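Local coordinates for protein DELTA1-pyrroline-2-carboxylate reductase (Thermococcus litoralis DSM 5473, PDB 6T3E) that catalyses the NADH-dependent reduction of delta-1-pyrroline-2-carboxylate to L-proline, probably as part of L-hydroxyproline metabolism, at residues 150-155 / 175-180; 165-170 / 198-203; 217-222 / 239-244. All coordinates share one frame; numbering follows the deposited sequence.

Contact 1: 150-155 / 175-180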
ATOM      1  N   ASP B 150      16.689  26.957 -25.838  1.00 67.64           N
ATOM      2  CA  ASP B 150      18.046  27.479 -25.832  1.00 67.98           C
ATOM      3  C   ASP B 150      18.630  27.587 -24.426  1.00 67.09           C
ATOM      4  O   ASP B 150      19.576  28.356 -24.217  1.00 66.78           O
ATOM      5  CB  ASP B 150      18.089  28.834 -26.544  1.00 71.57           C
ATOM      6  CG  ASP B 150      17.194  29.884 -25.889  1.00 74.31           C
ATOM      7  OD1 ASP B 150      16.346  29.528 -25.038  1.00 73.78           O
ATOM      8  OD2 ASP B 150      17.330  31.077 -26.250  1.00 75.82           O
ATOM      9  N   SER B 151      18.118  26.813 -23.471  1.00 71.46           N
ATOM     10  CA  SER B 151      18.646  26.845 -22.111  1.00 71.45           C
ATOM     11  C   SER B 151      20.013  26.172 -22.065  1.00 74.03           C
ATOM     12  O   SER B 151      20.178  25.057 -22.567  1.00 78.41           O
ATOM     13  CB  SER B 151      17.687  26.133 -21.152  1.00 68.74           C
ATOM     14  OG  SER B 151      16.362  26.637 -21.233  1.00 68.45           O
ATOM     15  N   LYS B 152      21.001  26.842 -21.467  1.00 69.23           N
ATOM     16  CA  LYS B 152      22.333  26.250 -21.358  1.00 66.52           C
ATOM     17  C   LYS B 152      22.870  26.199 -19.933  1.00 59.87           C
ATOM     18  O   LYS B 152      23.705  25.336 -19.643  1.00 55.25           O
ATOM     19  CB  LYS B 152      23.354  26.941 -22.286  1.00 70.16           C
ATOM     20  CG  LYS B 152      23.209  28.449 -22.506  1.00 75.62           C
ATOM     21  CD  LYS B 152      24.591  29.061 -22.810  1.00 80.21           C
ATOM     22  CE  LYS B 152      24.607  30.600 -22.958  1.00 80.54           C
ATOM     23  NZ  LYS B 152      24.083  31.110 -24.247  1.00 80.33           N
ATOM     24  N   ILE B 153      22.426  27.069 -19.037  1.00 59.70           N
ATOM     25  CA  ILE B 153      22.906  27.120 -17.658  1.00 53.92           C
ATOM     26  C   ILE B 153      21.794  26.596 -16.755  1.00 49.92           C
ATOM     27  O   ILE B 153      20.645  27.052 -16.839  1.00 44.33           O
ATOM     28  CB  ILE B 153      23.318  28.552 -17.244  1.00 55.64           C
ATOM     29  CG1 ILE B 153      24.239  29.206 -18.291  1.00 59.54           C
ATOM     30  CG2 ILE B 153      24.029  28.527 -15.917  1.00 56.43           C
ATOM     31  CD1 ILE B 153      23.603  30.339 -19.101  1.00 60.27           C
ATOM     32  N   ALA B 154      22.128  25.613 -15.917  1.00 49.82           N
ATOM     33  CA  ALA B 154      21.184  25.015 -14.985  1.00 47.64           C
ATOM     34  C   ALA B 154      21.672  25.224 -13.561  1.00 56.48           C
ATOM     35  O   ALA B 154      22.832  24.932 -13.251  1.00 59.03           O
ATOM     36  CB  ALA B 154      21.007  23.523 -15.254  1.00 41.95           C
ATOM     37  N   GLY B 155      20.778  25.676 -12.688  1.00 60.08           N
ATOM     38  CA  GLY B 155      21.088  25.881 -11.280  1.00 57.05           C
ATOM     39  C   GLY B 155      20.448  24.791 -10.440  1.00 57.70           C
ATOM     40  O   GLY B 155      19.296  24.409 -10.671  1.00 55.74           O
ATOM     41  N   ASN B 175      20.398  21.238 -24.301  1.00 59.62           N
ATOM     42  CA  ASN B 175      21.838  21.324 -24.577  1.00 62.47           C
ATOM     43  C   ASN B 175      22.522  22.130 -23.469  1.00 64.37           C
ATOM     44  O   ASN B 175      23.102  23.194 -23.687  1.00 65.14           O
ATOM     45  CB  ASN B 175      22.090  21.934 -25.955  1.00 66.08           C
ATOM     46  CG  ASN B 175      21.935  20.918 -27.096  1.00 70.66           C
ATOM     47  OD1 ASN B 175      22.519  19.829 -27.063  1.00 71.73           O
ATOM     48  ND2 ASN B 175      21.139  21.274 -28.102  1.00 70.85           N
ATOM     49  N   ILE B 176      22.470  21.569 -22.257  1.00 64.23           N
ATOM     50  CA  ILE B 176      23.030  22.232 -21.086  1.00 59.60           C
ATOM     51  C   ILE B 176      24.545  22.318 -21.226  1.00 60.63           C
ATOM     52  O   ILE B 176      25.207  21.355 -21.630  1.00 63.93           O
ATOM     53  CB  ILE B 176      22.615  21.471 -19.814  1.00 53.94           C
ATOM     54  CG1 ILE B 176      21.103  21.266 -19.801  1.00 54.18           C
ATOM     55  CG2 ILE B 176      23.021  22.228 -18.562  1.00 53.75           C
ATOM     56  CD1 ILE B 176      20.318  22.535 -19.556  1.00 54.99           C
ATOM     57  N   GLU B 177      25.104  23.474 -20.892  1.00 60.71           N
ATOM     58  CA  GLU B 177      26.543  23.691 -20.985  1.00 65.68           C
ATOM     59  C   GLU B 177      27.233  23.794 -19.634  1.00 64.58           C
ATOM     60  O   GLU B 177      28.344  23.281 -19.476  1.00 64.26           O
ATOM     61  CB  GLU B 177      26.827  24.971 -21.779  1.00 69.81           C
ATOM     62  CG  GLU B 177      27.147  24.754 -23.235  1.00 74.27           C
ATOM     63  CD  GLU B 177      26.880  25.990 -24.063  1.00 79.50           C
ATOM     64  OE1 GLU B 177      27.222  27.096 -23.591  1.00 79.41           O
ATOM     65  OE2 GLU B 177      26.335  25.857 -25.182  1.00 83.94           O
ATOM     66  N   LYS B 178      26.594  24.419 -18.646  1.00 64.51           N
ATOM     67  CA  LYS B 178      27.230  24.670 -17.362  1.00 68.54           C
ATOM     68  C   LYS B 178      26.178  24.621 -16.262  1.00 67.94           C
ATOM     69  O   LYS B 178      25.032  25.039 -16.461  1.00 70.26           O
ATOM     70  CB  LYS B 178      27.961  26.024 -17.397  1.00 72.48           C
ATOM     71  CG  LYS B 178      28.366  26.620 -16.073  1.00 72.42           C
ATOM     72  CD  LYS B 178      28.356  28.140 -16.175  1.00 75.68           C
ATOM     73  CE  LYS B 178      28.783  28.784 -14.869  1.00 78.83           C
ATOM     74  NZ  LYS B 178      28.891  30.274 -14.936  1.00 82.05           N
ATOM     75  N   ALA B 179      26.583  24.123 -15.093  1.00 61.47           N
ATOM     76  CA  ALA B 179      25.679  23.963 -13.965  1.00 59.79           C
ATOM     77  C   ALA B 179      26.265  24.607 -12.714  1.00 58.70           C
ATOM     78  O   ALA B 179      27.481  24.606 -12.507  1.00 57.91           O
ATOM     79  CB  ALA B 179      25.355  22.480 -13.708  1.00 55.53           C
ATOM     80  N   LEU B 180      25.377  25.169 -11.888  1.00 60.13           N
ATOM     81  CA  LEU B 180      25.720  25.789 -10.609  1.00 58.43           C
ATOM     82  C   LEU B 180      24.967  25.089  -9.487  1.00 57.06           C
ATOM     83  O   LEU B 180      23.748  24.901  -9.569  1.00 59.31           O
ATOM     84  CB  LEU B 180      25.366  27.280 -10.598  1.00 60.58           C
ATOM     85  CG  LEU B 180      25.904  28.103 -11.768  1.00 64.76           C
ATOM     86  CD1 LEU B 180      25.333  29.513 -11.756  1.00 62.80           C
ATOM     87  CD2 LEU B 180      27.429  28.107 -11.729  1.00 66.45           C
TER
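Ile-153, Ala-154 and Gly-155 run parallel to Lys-178, Ala-179 and Leu-180, the two short strand segments approaching to 4.7 Å with 20° between their directions. The ladder opens on one shared acceptor: Lys-152 O takes Glu-177 N at 2.6 Å, in the carbonyl plane on a lone pair, and Lys-178 N at 3.2 Å, tilted from that plane. Beyond it, Ala-154 grips the partner strand through both of its peptide groups, Ala-154 N giving to Lys-178 O at 3.0 Å and Ala-154 O receiving Leu-180 N. The two strands are the first and second of a beta-alpha-beta unit, joined by helix 161-173, in the Rossmann-type sheet that carries the dinucleotide. On the face beneath that helix small and branched residues suit the close fit: Ala-154 CB touches Ile-176 CG2 at 4.1 Å, while Leu-167 covers both Ala-154 and Ala-179. Ile-176 has CG2 anti to the backbone N (CG1 at chi1 -52°), which also lays this methyl on Lys-152 O, 3.4 Å away. Over the other face Ile-153 CG2 comes loosely up to Leu-180 CD1. At the solvent-facing start, Lys-152 and Glu-177 lean across each other, Lys-152 CD packing on Glu-177 OE1, but Lys-152 NZ stays 5.1 Å from Glu-177 OE1, so any attraction is long-range.

Contact 2: 165-170 / 198-203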
ATOM      1  N   THR B 165      19.937  12.720 -10.595  1.00 32.95           N
ATOM      2  CA  THR B 165      19.060  12.329 -11.691  1.00 36.86           C
ATOM      3  C   THR B 165      18.275  13.513 -12.240  1.00 41.26           C
ATOM      4  O   THR B 165      17.864  13.499 -13.410  1.00 43.72           O
ATOM      5  CB  THR B 165      18.102  11.241 -11.228  1.00 34.71           C
ATOM      6  OG1 THR B 165      17.500  11.651  -9.999  1.00 31.51           O
ATOM      7  CG2 THR B 165      18.856   9.924 -11.023  1.00 33.27           C
ATOM      8  N   GLN B 166      18.027  14.527 -11.413  1.00 41.79           N
ATOM      9  CA  GLN B 166      17.360  15.719 -11.916  1.00 38.00           C
ATOM     10  C   GLN B 166      18.202  16.383 -12.990  1.00 41.37           C
ATOM     11  O   GLN B 166      17.716  16.657 -14.093  1.00 44.08           O
ATOM     12  CB  GLN B 166      17.083  16.689 -10.777  1.00 38.43           C
ATOM     13  CG  GLN B 166      15.862  16.355  -9.954  1.00 34.83           C
ATOM     14  CD  GLN B 166      14.575  16.513 -10.719  1.00 35.23           C
ATOM     15  OE1 GLN B 166      14.416  17.448 -11.523  1.00 33.92           O
ATOM     16  NE2 GLN B 166      13.627  15.608 -10.458  1.00 37.69           N
ATOM     17  N   LEU B 167      19.484  16.622 -12.695  1.00 41.40           N
ATOM     18  CA  LEU B 167      20.345  17.255 -13.687  1.00 46.67           C
ATOM     19  C   LEU B 167      20.564  16.342 -14.884  1.00 51.19           C
ATOM     20  O   LEU B 167      20.574  16.811 -16.028  1.00 52.16           O
ATOM     21  CB  LEU B 167      21.684  17.661 -13.066  1.00 45.53           C
ATOM     22  CG  LEU B 167      22.633  18.416 -14.014  1.00 46.10           C
ATOM     23  CD1 LEU B 167      22.048  19.752 -14.441  1.00 35.59           C
ATOM     24  CD2 LEU B 167      24.037  18.590 -13.426  1.00 35.40           C
ATOM     25  N   TRP B 168      20.708  15.034 -14.639  1.00 56.14           N
ATOM     26  CA  TRP B 168      20.902  14.076 -15.729  1.00 56.40           C
ATOM     27  C   TRP B 168      19.732  14.109 -16.708  1.00 55.64           C
ATOM     28  O   TRP B 168      19.930  14.194 -17.923  1.00 58.15           O
ATOM     29  CB  TRP B 168      21.106  12.668 -15.154  1.00 54.21           C
ATOM     30  CG  TRP B 168      21.346  11.578 -16.170  1.00 54.77           C
ATOM     31  CD1 TRP B 168      21.606  11.732 -17.501  1.00 53.56           C
ATOM     32  CD2 TRP B 168      21.352  10.165 -15.924  1.00 56.63           C
ATOM     33  NE1 TRP B 168      21.758  10.511 -18.105  1.00 52.60           N
ATOM     34  CE2 TRP B 168      21.614   9.528 -17.162  1.00 54.77           C
ATOM     35  CE3 TRP B 168      21.163   9.375 -14.780  1.00 56.11           C
ATOM     36  CZ2 TRP B 168      21.690   8.137 -17.291  1.00 50.57           C
ATOM     37  CZ3 TRP B 168      21.240   7.990 -14.907  1.00 55.76           C
ATOM     38  CH2 TRP B 168      21.502   7.386 -16.160  1.00 52.82           C
ATOM     39  N   ALA B 169      18.502  14.077 -16.198  1.00 55.06           N
ATOM     40  CA  ALA B 169      17.348  14.111 -17.092  1.00 54.69           C
ATOM     41  C   ALA B 169      17.206  15.456 -17.800  1.00 54.34           C
ATOM     42  O   ALA B 169      16.677  15.509 -18.916  1.00 53.82           O
ATOM     43  CB  ALA B 169      16.077  13.772 -16.323  1.00 54.65           C
ATOM     44  N   VAL B 170      17.616  16.555 -17.157  1.00 53.65           N
ATOM     45  CA  VAL B 170      17.605  17.852 -17.833  1.00 54.98           C
ATOM     46  C   VAL B 170      18.621  17.870 -18.974  1.00 55.43           C
ATOM     47  O   VAL B 170      18.373  18.459 -20.032  1.00 56.30           O
ATOM     48  CB  VAL B 170      17.846  18.993 -16.821  1.00 52.27           C
ATOM     49  CG1 VAL B 170      18.065  20.322 -17.534  1.00 48.33           C
ATOM     50  CG2 VAL B 170      16.671  19.111 -15.879  1.00 52.23           C
ATOM     51  N   LYS B 198      32.143  14.814 -14.432  1.00 65.26           N
ATOM     52  CA  LYS B 198      32.646  13.700 -15.235  1.00 65.62           C
ATOM     53  C   LYS B 198      31.498  12.827 -15.715  1.00 67.51           C
ATOM     54  O   LYS B 198      31.518  12.347 -16.854  1.00 66.69           O
ATOM     55  CB  LYS B 198      33.677  12.876 -14.458  1.00 59.87           C
ATOM     56  CG  LYS B 198      33.217  12.417 -13.066  1.00 59.93           C
ATOM     57  CD  LYS B 198      34.408  12.034 -12.149  1.00 63.33           C
ATOM     58  CE  LYS B 198      35.033  13.275 -11.457  1.00 65.87           C
ATOM     59  NZ  LYS B 198      36.026  12.957 -10.392  1.00 64.37           N
ATOM     60  N   LYS B 199      30.478  12.655 -14.865  1.00 75.97           N
ATOM     61  CA  LYS B 199      29.291  11.896 -15.219  1.00 75.81           C
ATOM     62  C   LYS B 199      28.678  12.422 -16.512  1.00 74.34           C
ATOM     63  O   LYS B 199      28.568  11.697 -17.508  1.00 73.81           O
ATOM     64  CB  LYS B 199      28.306  12.042 -14.060  1.00 83.70           C
ATOM     65  CG  LYS B 199      26.910  11.445 -14.222  1.00 87.36           C
ATOM     66  CD  LYS B 199      26.763   9.951 -13.933  1.00 86.82           C
ATOM     67  CE  LYS B 199      25.233   9.662 -13.842  1.00 85.72           C
ATOM     68  NZ  LYS B 199      24.511  10.508 -12.800  1.00 85.11           N
ATOM     69  N   LEU B 200      28.253  13.690 -16.523  1.00 67.26           N
ATOM     70  CA  LEU B 200      27.515  14.250 -17.664  1.00 65.01           C
ATOM     71  C   LEU B 200      28.411  14.943 -18.683  1.00 66.82           C
ATOM     72  O   LEU B 200      27.903  15.425 -19.700  1.00 71.20           O
ATOM     73  CB  LEU B 200      26.442  15.233 -17.185  1.00 60.54           C
ATOM     74  CG  LEU B 200      25.569  14.646 -16.081  1.00 58.14           C
ATOM     75  CD1 LEU B 200      24.673  15.704 -15.422  1.00 58.11           C
ATOM     76  CD2 LEU B 200      24.738  13.481 -16.591  1.00 54.90           C
ATOM     77  N   GLY B 201      29.712  15.033 -18.421  1.00 65.75           N
ATOM     78  CA  GLY B 201      30.610  15.700 -19.358  1.00 69.31           C
ATOM     79  C   GLY B 201      30.309  17.173 -19.531  1.00 76.82           C
ATOM     80  O   GLY B 201      30.393  17.696 -20.649  1.00 82.27           O
ATOM     81  N   ILE B 202      29.954  17.855 -18.441  1.00 75.34           N
ATOM     82  CA  ILE B 202      29.687  19.285 -18.443  1.00 72.56           C
ATOM     83  C   ILE B 202      30.400  19.885 -17.246  1.00 73.13           C
ATOM     84  O   ILE B 202      30.708  19.200 -16.267  1.00 73.93           O
ATOM     85  CB  ILE B 202      28.182  19.631 -18.378  1.00 70.86           C
ATOM     86  CG1 ILE B 202      27.562  19.087 -17.086  1.00 69.46           C
ATOM     87  CG2 ILE B 202      27.444  19.132 -19.618  1.00 69.60           C
ATOM     88  CD1 ILE B 202      26.290  19.800 -16.652  1.00 68.76           C
ATOM     89  N   GLU B 203      30.659  21.188 -17.336  1.00 71.98           N
ATOM     90  CA  GLU B 203      31.304  21.914 -16.251  1.00 69.21           C
ATOM     91  C   GLU B 203      30.293  22.217 -15.146  1.00 66.47           C
ATOM     92  O   GLU B 203      29.202  22.737 -15.408  1.00 63.38           O
ATOM     93  CB  GLU B 203      31.936  23.206 -16.773  1.00 70.26           C
ATOM     94  CG  GLU B 203      32.602  24.033 -15.690  1.00 73.63           C
ATOM     95  CD  GLU B 203      32.992  25.419 -16.162  1.00 77.36           C
ATOM     96  OE1 GLU B 203      33.260  25.584 -17.374  1.00 78.06           O
ATOM     97  OE2 GLU B 203      33.027  26.342 -15.317  1.00 78.14           O
TER
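The indole of Trp-168 receives Lys-199 over one face: Lys-199 CE sits 4.2 Å above the ring plane, offset toward the rim, and Lys-199 NZ comes to 4.1 Å from Trp-168 CE3. Leu-200 approaches the pyrrole end of the same ring obliquely, its CD2 lying 3.7 Å from Trp-168 CD1 and nearly as close to CG. Two neighbouring helices of the Rossmann-type domain, 161-173 and 186-200, meet here beside the parallel sheet, and the contact is made of side chains, the nearest alpha carbons, those of Trp-168 and Leu-200, being 6.9 Å apart. Trp-168 has its ring swung anti to the backbone N (chi1 -179°), which carries it out along the flank of the helix, where Lys-199 and Leu-200 reach it; Met-39 and Met-133 also pack on it. A long lysine suits the outer position, since its chain, bent at chi2 and chi4, can bring CE over the ring while the residue as a whole remains exposed. Leucine suits the inner one, because its fork divides: CD2 goes to the tryptophan and CD1 to Leu-167. Gly-201, with phi 64°, ends helical geometry and turns the chain so that Ile-202 also reaches Leu-167. These two side chains meet tip to tip, Ile-202 CD1 stopping 4.1 Å from Leu-167 CD2, the same methyl that lies 3.6 Å from Leu-200 CD1.

Contact 3: 217-222 / 239-244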
ATOM      1  N   SER B 217      20.275  31.001 -13.514  1.00 63.24           N
ATOM      2  CA  SER B 217      19.723  29.775 -14.076  1.00 59.68           C
ATOM      3  C   SER B 217      18.852  30.041 -15.298  1.00 62.81           C
ATOM      4  O   SER B 217      18.034  30.965 -15.309  1.00 67.04           O
ATOM      5  CB  SER B 217      18.885  29.044 -13.030  1.00 56.85           C
ATOM      6  OG  SER B 217      19.693  28.481 -12.022  1.00 57.89           O
ATOM      7  N   ASP B 218      19.012  29.197 -16.316  1.00 62.58           N
ATOM      8  CA  ASP B 218      17.989  29.057 -17.344  1.00 61.45           C
ATOM      9  C   ASP B 218      16.966  28.001 -16.931  1.00 59.62           C
ATOM     10  O   ASP B 218      15.767  28.165 -17.184  1.00 59.00           O
ATOM     11  CB  ASP B 218      18.632  28.694 -18.690  1.00 63.62           C
ATOM     12  CG  ASP B 218      19.455  29.840 -19.292  1.00 66.15           C
ATOM     13  OD1 ASP B 218      19.030  31.018 -19.204  1.00 67.49           O
ATOM     14  OD2 ASP B 218      20.536  29.558 -19.857  1.00 64.63           O
ATOM     15  N   ILE B 219      17.433  26.938 -16.263  1.00 57.06           N
ATOM     16  CA  ILE B 219      16.602  25.912 -15.638  1.00 49.84           C
ATOM     17  C   ILE B 219      17.073  25.740 -14.201  1.00 46.78           C
ATOM     18  O   ILE B 219      18.268  25.566 -13.952  1.00 47.62           O
ATOM     19  CB  ILE B 219      16.688  24.563 -16.377  1.00 46.71           C
ATOM     20  CG1 ILE B 219      16.108  24.680 -17.783  1.00 45.78           C
ATOM     21  CG2 ILE B 219      15.960  23.475 -15.591  1.00 44.64           C
ATOM     22  CD1 ILE B 219      16.344  23.454 -18.627  1.00 42.38           C
ATOM     23  N   LEU B 220      16.145  25.770 -13.257  1.00 46.35           N
ATOM     24  CA  LEU B 220      16.489  25.634 -11.851  1.00 48.68           C
ATOM     25  C   LEU B 220      15.963  24.313 -11.318  1.00 47.41           C
ATOM     26  O   LEU B 220      14.790  23.976 -11.517  1.00 48.78           O
ATOM     27  CB  LEU B 220      15.923  26.790 -11.024  1.00 54.06           C
ATOM     28  CG  LEU B 220      16.208  26.720  -9.521  1.00 52.06           C
ATOM     29  CD1 LEU B 220      17.706  26.781  -9.268  1.00 55.05           C
ATOM     30  CD2 LEU B 220      15.488  27.829  -8.788  1.00 46.19           C
ATOM     31  N   ILE B 221      16.826  23.584 -10.619  1.00 46.53           N
ATOM     32  CA  ILE B 221      16.483  22.311 -10.002  1.00 44.43           C
ATOM     33  C   ILE B 221      16.521  22.524  -8.494  1.00 47.06           C
ATOM     34  O   ILE B 221      17.555  22.924  -7.947  1.00 49.53           O
ATOM     35  CB  ILE B 221      17.456  21.195 -10.422  1.00 38.92           C
ATOM     36  CG1 ILE B 221      17.277  20.816 -11.894  1.00 38.07           C
ATOM     37  CG2 ILE B 221      17.309  19.981  -9.521  1.00 33.10           C
ATOM     38  CD1 ILE B 221      18.519  20.179 -12.501  1.00 39.17           C
ATOM     39  N   VAL B 222      15.399  22.261  -7.827  1.00 44.28           N
ATOM     40  CA  VAL B 222      15.294  22.337  -6.376  1.00 44.78           C
ATOM     41  C   VAL B 222      14.905  20.946  -5.881  1.00 47.83           C
ATOM     42  O   VAL B 222      13.853  20.417  -6.271  1.00 46.51           O
ATOM     43  CB  VAL B 222      14.279  23.402  -5.924  1.00 44.35           C
ATOM     44  CG1 VAL B 222      14.538  23.783  -4.487  1.00 46.53           C
ATOM     45  CG2 VAL B 222      14.347  24.652  -6.809  1.00 40.01           C
ATOM     46  N   GLY B 239      11.912  33.911 -18.195  1.00 76.15           N
ATOM     47  CA  GLY B 239      12.376  32.869 -19.078  1.00 77.28           C
ATOM     48  C   GLY B 239      12.993  31.665 -18.413  1.00 75.46           C
ATOM     49  O   GLY B 239      13.482  30.778 -19.119  1.00 77.23           O
ATOM     50  N   THR B 240      12.981  31.589 -17.091  1.00 70.91           N
ATOM     51  CA  THR B 240      13.559  30.452 -16.396  1.00 70.63           C
ATOM     52  C   THR B 240      12.477  29.424 -16.096  1.00 66.04           C
ATOM     53  O   THR B 240      11.329  29.778 -15.803  1.00 63.88           O
ATOM     54  CB  THR B 240      14.263  30.873 -15.108  1.00 74.78           C
ATOM     55  OG1 THR B 240      13.307  30.943 -14.044  1.00 77.33           O
ATOM     56  CG2 THR B 240      14.965  32.216 -15.283  1.00 76.47           C
ATOM     57  N   HIS B 241      12.857  28.150 -16.176  1.00 61.34           N
ATOM     58  CA  HIS B 241      11.993  27.023 -15.860  1.00 55.12           C
ATOM     59  C   HIS B 241      12.472  26.375 -14.571  1.00 51.17           C
ATOM     60  O   HIS B 241      13.679  26.217 -14.362  1.00 51.19           O
ATOM     61  CB  HIS B 241      11.992  25.980 -16.986  1.00 54.87           C
ATOM     62  CG  HIS B 241      11.401  24.663 -16.580  1.00 51.20           C
ATOM     63  ND1 HIS B 241      10.047  24.479 -16.391  1.00 50.46           N
ATOM     64  CD2 HIS B 241      11.982  23.472 -16.305  1.00 48.50           C
ATOM     65  CE1 HIS B 241       9.817  23.230 -16.027  1.00 47.68           C
ATOM     66  NE2 HIS B 241      10.975  22.596 -15.973  1.00 48.55           N
ATOM     67  N   ILE B 242      11.528  26.035 -13.693  1.00 51.80           N
ATOM     68  CA  ILE B 242      11.827  25.510 -12.364  1.00 50.90           C
ATOM     69  C   ILE B 242      11.238  24.115 -12.236  1.00 46.29           C
ATOM     70  O   ILE B 242      10.053  23.909 -12.520  1.00 48.50           O
ATOM     71  CB  ILE B 242      11.270  26.408 -11.242  1.00 51.67           C
ATOM     72  CG1 ILE B 242      11.424  27.886 -11.596  1.00 56.71           C
ATOM     73  CG2 ILE B 242      11.954  26.095  -9.919  1.00 44.25           C
ATOM     74  CD1 ILE B 242      12.853  28.336 -11.658  1.00 59.21           C
ATOM     75  N   ASN B 243      12.053  23.176 -11.770  1.00 41.44           N
ATOM     76  CA  ASN B 243      11.596  21.855 -11.358  1.00 38.27           C
ATOM     77  C   ASN B 243      11.806  21.734  -9.855  1.00 38.95           C
ATOM     78  O   ASN B 243      12.940  21.831  -9.371  1.00 37.79           O
ATOM     79  CB  ASN B 243      12.341  20.748 -12.107  1.00 36.22           C
ATOM     80  CG  ASN B 243      12.069  20.771 -13.602  1.00 41.11           C
ATOM     81  OD1 ASN B 243      10.921  20.699 -14.036  1.00 45.43           O
ATOM     82  ND2 ASN B 243      13.125  20.859 -14.393  1.00 42.03           N
ATOM     83  N   SER B 244      10.711  21.560  -9.121  1.00 37.96           N
ATOM     84  CA  SER B 244      10.739  21.460  -7.667  1.00 38.36           C
ATOM     85  C   SER B 244      10.152  20.116  -7.260  1.00 38.65           C
ATOM     86  O   SER B 244       8.979  19.837  -7.535  1.00 37.78           O
ATOM     87  CB  SER B 244       9.967  22.620  -7.029  1.00 43.79           C
ATOM     88  OG  SER B 244       9.937  22.508  -5.618  1.00 47.39           O
TER
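Ile-242 lies alongside Leu-220, the two side chains pointing the same way from neighbouring strands. From CB of Ile-242 the branch CG2 is anti to the backbone N, where it meets Leu-220 O, Leu-220 CD2 and, at 4.2 Å, Val-222 CG2. The other branch, CG1, folds beside the backbone N and carries the tip over to Leu-220: Ile-242 CD1 rests 3.5 Å from Leu-220 CB and 3.9 Å from Leu-220 CD2. Branched aliphatic residues suit this buried face, where Leu-220, Val-222 and Ile-242 pack together. On the other face Ile-219 CG2 touches the edge of the His-241 ring at CD2, near the ring plane, and also lies against Asn-243 ND2. His-241 NE2 bonds Asn-243 OD1 at 2.7 Å from above the amide's carbonyl plane, not on a lone pair; Asn-243 ND2 is taken up by Thr-143 OG1 of helix 128-146. The backbones are stitched by four bonds, among them Leu-220 N to His-241 O at 2.7 Å and Asn-243 N to Leu-220 O at 2.9 Å. Asp-218, at the strand entrance, turns its carboxylate to the salt-bridge partners Arg-148 and Arg-237 and to the amides of Lys-152 and Ile-153, a fitting role for a buried acid. Parallel pairing at the middle of the sheet, with helices 128-146 and 161-173 on the face of Ile-219 and His-241, is typical of a Rossmann-type dinucleotide-binding domain.

Contacts 1 and 3 belong to one parallel sheet, strand 153-157 lying between 178-182 and 219-222; probable hydrogen bonds join them, Gly-155 O to Ile-221 N at 2.6 Å and Ile-153 O to Asp-218 N at 2.7 Å. Helix 161-173, which carries one side of contact 2, also packs on that sheet: Val-170 CG1 meets Ile-176 CD1 of contact 1 and Ile-219 CD1 of contact 3, each at 3.7 Å, and Glu-203 continues the sheet next to Ala-179. Centres of contacts 2 and 3 are about 15 Å apart, each about 10 Å from that of contact 1. The bound NADH is about 8 Å from the Val-222 side chain, and L-proline about 12 Å from that of Ser-244.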